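Local coordinates for protein glycoside hydrolase family 81 (Clostridium thermocellum, PDB 6FOP) that probably hydrolyses beta-1,3-glucans such as laminarin, as a family 81 glycoside hydrolase of the cellulosome, at residues 444-457 with 507-519. Residues are numbered along the deposited sequence; the frame is centred on the assembly and turned at random.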
loop_
_atom_site.group_PDB
_atom_site.type_symbol
_atom_site.label_atom_id
_atom_site.label_comp_id
_atom_site.label_asym_id
_atom_site.label_seq_id
_atom_site.Cartn_x
_atom_site.Cartn_y
_atom_site.Cartn_z
ATOM N N GLY A 444 -13.327 -2.245 21.829
ATOM C CA GLY A 444 -13.405 -1.751 20.465
ATOM C C GLY A 444 -12.773 -0.384 20.259
ATOM O O GLY A 444 -12.265 -0.101 19.161
ATOM N N ALA A 445 -12.754 0.451 21.304
ATOM C CA ALA A 445 -12.129 1.777 21.146
ATOM C C ALA A 445 -10.608 1.695 20.897
ATOM O O ALA A 445 -10.064 2.365 19.991
ATOM C CB ALA A 445 -12.461 2.661 22.337
ATOM N N MET A 446 -9.913 0.830 21.641
ATOM C CA MET A 446 -8.492 0.642 21.382
ATOM C C MET A 446 -8.236 -0.039 20.031
ATOM O O MET A 446 -7.299 0.355 19.296
ATOM C CB MET A 446 -7.799 -0.112 22.523
ATOM C CG MET A 446 -7.533 0.707 23.776
ATOM S SD MET A 446 -6.423 2.113 23.493
ATOM C CE MET A 446 -4.870 1.207 23.255
ATOM N N VAL A 447 -9.069 -1.018 19.663
ATOM C CA VAL A 447 -8.942 -1.632 18.347
ATOM C C VAL A 447 -9.005 -0.565 17.254
ATOM O O VAL A 447 -8.190 -0.536 16.308
ATOM C CB VAL A 447 -10.012 -2.715 18.109
ATOM C CG1 VAL A 447 -9.992 -3.227 16.668
ATOM C CG2 VAL A 447 -9.812 -3.886 19.074
ATOM N N GLU A 448 -9.956 0.350 17.400
ATOM C CA GLU A 448 -10.152 1.334 16.344
ATOM C C GLU A 448 -9.018 2.360 16.320
ATOM O O GLU A 448 -8.723 2.891 15.259
ATOM C CB GLU A 448 -11.589 1.889 16.385
ATOM C CG GLU A 448 -12.533 0.785 15.910
ATOM C CD GLU A 448 -14.012 1.037 16.070
ATOM O OE1 GLU A 448 -14.450 2.161 16.436
ATOM O OE2 GLU A 448 -14.736 0.071 15.813
ATOM N N LEU A 449 -8.333 2.575 17.447
ATOM C CA LEU A 449 -7.125 3.414 17.431
ATOM C C LEU A 449 -5.972 2.773 16.624
ATOM O O LEU A 449 -5.237 3.467 15.914
ATOM C CB LEU A 449 -6.669 3.784 18.839
ATOM C CG LEU A 449 -7.502 4.790 19.635
ATOM C CD1 LEU A 449 -6.734 5.140 20.900
ATOM C CD2 LEU A 449 -7.746 6.071 18.887
ATOM N N LEU A 450 -5.824 1.442 16.695
ATOM C CA LEU A 450 -4.834 0.748 15.840
ATOM C C LEU A 450 -5.215 0.905 14.377
ATOM O O LEU A 450 -4.340 1.141 13.532
ATOM C CB LEU A 450 -4.682 -0.755 16.177
ATOM C CG LEU A 450 -3.684 -1.082 17.271
ATOM C CD1 LEU A 450 -4.047 -0.517 18.613
ATOM C CD2 LEU A 450 -3.491 -2.600 17.355
ATOM N N ILE A 451 -6.506 0.778 14.064
ATOM C CA ILE A 451 -6.960 0.997 12.692
ATOM C C ILE A 451 -6.607 2.428 12.238
ATOM O O ILE A 451 -6.073 2.616 11.137
ATOM C CB ILE A 451 -8.473 0.742 12.506
ATOM C CG1 ILE A 451 -8.812 -0.713 12.889
ATOM C CG2 ILE A 451 -8.898 1.056 11.057
ATOM C CD1 ILE A 451 -10.286 -1.042 12.821
ATOM N N LYS A 452 -6.874 3.410 13.093
ATOM C CA LYS A 452 -6.589 4.798 12.760
ATOM C C LYS A 452 -5.110 5.060 12.631
ATOM O O LYS A 452 -4.706 5.881 11.788
ATOM C CB LYS A 452 -7.239 5.795 13.740
ATOM C CG LYS A 452 -8.729 5.882 13.594
ATOM C CD LYS A 452 -9.338 6.781 14.659
ATOM C CE LYS A 452 -10.756 7.181 14.307
ATOM N NZ LYS A 452 -10.777 8.251 13.286
ATOM N N ASP A 453 -4.257 4.416 13.422
ATOM C CA ASP A 453 -2.846 4.641 13.234
ATOM C C ASP A 453 -2.392 4.241 11.821
ATOM O O ASP A 453 -1.607 4.963 11.212
ATOM C CB ASP A 453 -1.994 3.906 14.271
ATOM C CG ASP A 453 -0.514 4.187 14.090
ATOM O OD1 ASP A 453 -0.070 5.332 14.405
ATOM O OD2 ASP A 453 0.195 3.281 13.607
ATOM N N ILE A 454 -2.883 3.106 11.295
ATOM C CA ILE A 454 -2.393 2.612 10.012
ATOM C C ILE A 454 -3.224 3.027 8.812
ATOM O O ILE A 454 -2.702 3.051 7.698
ATOM C CB ILE A 454 -2.223 1.086 10.014
ATOM C CG1 ILE A 454 -3.568 0.326 10.123
ATOM C CG2 ILE A 454 -1.240 0.705 11.125
ATOM C CD1 ILE A 454 -3.417 -1.187 10.018
ATOM N N ALA A 455 -4.476 3.408 9.045
ATOM C CA ALA A 455 -5.486 3.560 7.995
ATOM C C ALA A 455 -6.632 4.486 8.439
ATOM O O ALA A 455 -7.786 4.207 8.197
ATOM C CB ALA A 455 -6.007 2.205 7.553
ATOM N N ASN A 456 -6.278 5.635 9.022
ATOM C CA ASN A 456 -7.303 6.596 9.431
ATOM C C ASN A 456 -8.073 7.072 8.172
ATOM O O ASN A 456 -7.463 7.512 7.190
ATOM C CB ASN A 456 -6.696 7.782 10.161
ATOM C CG ASN A 456 -7.734 8.754 10.679
ATOM O OD1 ASN A 456 -8.915 8.423 10.842
ATOM N ND2 ASN A 456 -7.308 9.991 10.876
ATOM N N TRP A 457 -9.381 6.994 8.233
ATOM C CA TRP A 457 -10.308 7.352 7.141
ATOM C C TRP A 457 -10.930 8.745 7.343
ATOM O O TRP A 457 -11.625 9.226 6.454
ATOM C CB TRP A 457 -11.434 6.308 7.062
ATOM C CG TRP A 457 -12.292 6.294 8.296
ATOM C CD1 TRP A 457 -13.432 7.001 8.488
ATOM C CD2 TRP A 457 -12.038 5.604 9.515
ATOM N NE1 TRP A 457 -13.936 6.780 9.732
ATOM C CE2 TRP A 457 -13.094 5.927 10.398
ATOM C CE3 TRP A 457 -11.038 4.710 9.948
ATOM C CZ2 TRP A 457 -13.169 5.408 11.688
ATOM C CZ3 TRP A 457 -11.107 4.220 11.228
ATOM C CH2 TRP A 457 -12.170 4.560 12.081
ATOM N N TRP A 507 -13.431 -6.844 10.930
ATOM C CA TRP A 507 -13.821 -6.035 12.082
ATOM C C TRP A 507 -15.048 -5.184 11.808
ATOM O O TRP A 507 -15.979 -5.133 12.594
ATOM C CB TRP A 507 -12.645 -5.137 12.502
ATOM C CG TRP A 507 -12.992 -4.239 13.628
ATOM C CD1 TRP A 507 -13.396 -2.935 13.542
ATOM C CD2 TRP A 507 -13.028 -4.567 15.020
ATOM N NE1 TRP A 507 -13.680 -2.437 14.788
ATOM C CE2 TRP A 507 -13.477 -3.418 15.711
ATOM C CE3 TRP A 507 -12.736 -5.725 15.757
ATOM C CZ2 TRP A 507 -13.596 -3.378 17.104
ATOM C CZ3 TRP A 507 -12.873 -5.686 17.121
ATOM C CH2 TRP A 507 -13.302 -4.520 17.784
ATOM N N GLY A 508 -15.039 -4.494 10.682
ATOM C CA GLY A 508 -16.153 -3.653 10.317
ATOM C C GLY A 508 -17.441 -4.420 10.158
ATOM O O GLY A 508 -18.477 -4.033 10.681
ATOM N N GLU A 509 -17.386 -5.549 9.481
ATOM C CA GLU A 509 -18.589 -6.326 9.315
ATOM C C GLU A 509 -19.038 -6.938 10.646
ATOM O O GLU A 509 -20.230 -6.927 10.954
ATOM C CB GLU A 509 -18.371 -7.413 8.263
ATOM C CG GLU A 509 -19.606 -8.228 7.920
ATOM C CD GLU A 509 -20.730 -7.462 7.263
ATOM O OE1 GLU A 509 -20.605 -6.257 6.896
ATOM O OE2 GLU A 509 -21.796 -8.068 7.117
ATOM N N ALA A 510 -18.096 -7.424 11.455
ATOM C CA ALA A 510 -18.456 -8.036 12.746
ATOM C C ALA A 510 -19.117 -7.050 13.696
ATOM O O ALA A 510 -19.968 -7.427 14.497
ATOM C CB ALA A 510 -17.232 -8.615 13.420
ATOM N N THR A 511 -18.694 -5.790 13.637
ATOM C CA THR A 511 -19.205 -4.765 14.546
ATOM C C THR A 511 -20.326 -3.936 13.946
ATOM O O THR A 511 -20.838 -3.019 14.601
ATOM C CB THR A 511 -18.070 -3.853 15.045
ATOM O OG1 THR A 511 -17.468 -3.184 13.934
ATOM C CG2 THR A 511 -17.000 -4.639 15.822
ATOM N N GLY A 512 -20.750 -4.257 12.724
ATOM C CA GLY A 512 -21.807 -3.490 12.055
ATOM C C GLY A 512 -21.446 -2.072 11.661
ATOM O O GLY A 512 -22.327 -1.209 11.610
ATOM N N ASN A 513 -20.158 -1.828 11.418
ATOM C CA ASN A 513 -19.661 -0.507 11.072
ATOM C C ASN A 513 -19.307 -0.479 9.579
ATOM O O ASN A 513 -18.217 -0.923 9.159
ATOM C CB ASN A 513 -18.481 -0.137 11.967
ATOM C CG ASN A 513 -18.008 1.281 11.756
ATOM O OD1 ASN A 513 -18.062 1.806 10.640
ATOM N ND2 ASN A 513 -17.535 1.904 12.819
ATOM N N LYS A 514 -20.245 0.037 8.778
ATOM C CA LYS A 514 -20.077 0.022 7.324
ATOM C C LYS A 514 -18.934 0.927 6.890
ATOM O O LYS A 514 -18.250 0.622 5.925
ATOM C CB LYS A 514 -21.366 0.396 6.586
ATOM C CG LYS A 514 -22.473 -0.644 6.678
ATOM C CD LYS A 514 -23.641 -0.331 5.744
ATOM C CE LYS A 514 -24.897 -1.109 6.126
ATOM N NZ LYS A 514 -24.715 -2.584 6.073
ATOM N N THR A 515 -18.684 2.016 7.608
ATOM C CA THR A 515 -17.566 2.908 7.228
ATOM C C THR A 515 -16.240 2.156 7.320
ATOM O O THR A 515 -15.405 2.209 6.405
ATOM C CB THR A 515 -17.532 4.160 8.123
ATOM O OG1 THR A 515 -18.742 4.898 7.964
ATOM C CG2 THR A 515 -16.352 5.046 7.778
ATOM N N ILE A 516 -16.016 1.473 8.440
ATOM C CA ILE A 516 -14.764 0.748 8.614
ATOM C C ILE A 516 -14.708 -0.446 7.676
ATOM O O ILE A 516 -13.677 -0.710 7.056
ATOM C CB ILE A 516 -14.537 0.351 10.084
ATOM C CG1 ILE A 516 -14.361 1.610 10.943
ATOM C CG2 ILE A 516 -13.337 -0.587 10.192
ATOM C CD1 ILE A 516 -14.137 1.354 12.423
ATOM N N ARG A 517 -15.817 -1.162 7.530
ATOM C CA ARG A 517 -15.828 -2.283 6.595
ATOM C C ARG A 517 -15.450 -1.841 5.172
ATOM O O ARG A 517 -14.616 -2.455 4.525
ATOM C CB ARG A 517 -17.189 -2.958 6.556
ATOM C CG ARG A 517 -17.205 -4.149 5.640
ATOM C CD ARG A 517 -18.603 -4.522 5.286
ATOM N NE ARG A 517 -19.268 -3.470 4.523
ATOM C CZ ARG A 517 -20.562 -3.459 4.254
ATOM N NH1 ARG A 517 -21.354 -4.426 4.705
ATOM N NH2 ARG A 517 -21.087 -2.463 3.551
ATOM N N ASP A 518 -16.050 -0.746 4.722
ATOM C CA ASP A 518 -15.870 -0.307 3.341
ATOM C C ASP A 518 -14.466 0.226 3.127
ATOM O O ASP A 518 -13.916 0.065 2.038
ATOM C CB ASP A 518 -16.917 0.742 2.984
ATOM C CG ASP A 518 -18.340 0.169 2.895
ATOM O OD1 ASP A 518 -18.532 -1.062 3.055
ATOM O OD2 ASP A 518 -19.258 0.973 2.665
ATOM N N LEU A 519 -13.885 0.841 4.161
ATOM C CA LEU A 519 -12.459 1.198 4.179
ATOM C C LEU A 519 -11.620 -0.048 3.902
ATOM O O LEU A 519 -10.705 -0.036 3.061
ATOM C CB LEU A 519 -12.087 1.803 5.531
ATOM C CG LEU A 519 -10.592 1.951 5.865
ATOM C CD1 LEU A 519 -9.918 2.998 5.002
ATOM C CD2 LEU A 519 -10.396 2.237 7.344
HETATM O O HOH W 1 -17.078 -0.611 15.030
#
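Trp507 fills a hole on helix 440-455 formed by Gly444, Val447, Glu448 and Ile451, a knob-into-hole fit. Val447 CG1 stands almost on the normal of the six-membered ring, 3.5 Å from its centroid, in a CH-pi contact. Thr511 CG2 covers the opposite face. Glu448 has a second conformer; in the one described, it accepts the pyrrole N-H of Trp507, with NE1 2.9 Å from Glu448 OE2 and a nearly straight bond at 164°. OE2 lies in the indole plane and accepts through its anti lone pair, with the carboxylate turned 87° from the ring. A water also donates to OE2 and to Thr511 OG1. OE1 pairs with Arg440, so in this conformer both oxygens of the buried acid are engaged and its negative charge is probably balanced.

Ile516 CD1 packs 3.7 Å from Glu448 CD, and its CG1 lies over one face of the Trp457 ring. Lys452 NZ sits over the other face, offset toward the rim. With CG between the backbone N and the carbonyl carbon (chi1 64°), the Trp457 ring also meets Thr515 CG2, 3.6 Å from NE1, and Leu519 CD2, 3.6 Å from CE3. Ile451 CD1 reaches both Trp507 and Ile516.

Behind this shell, Gly512, with positive phi, follows the last turn in a Schellman motif. Asn513 N-caps helix 514-534, its OD1 accepting from Ile516 N at 3.0 Å. Ile504 and Leu424 extend the apolar layer around Ile451. Helices 494-511 and 514-534, joined by a tight turn, form a helical hairpin packed on helix 440-455, consistent with the (alpha/alpha)6-type fold of the six-hairpin clan.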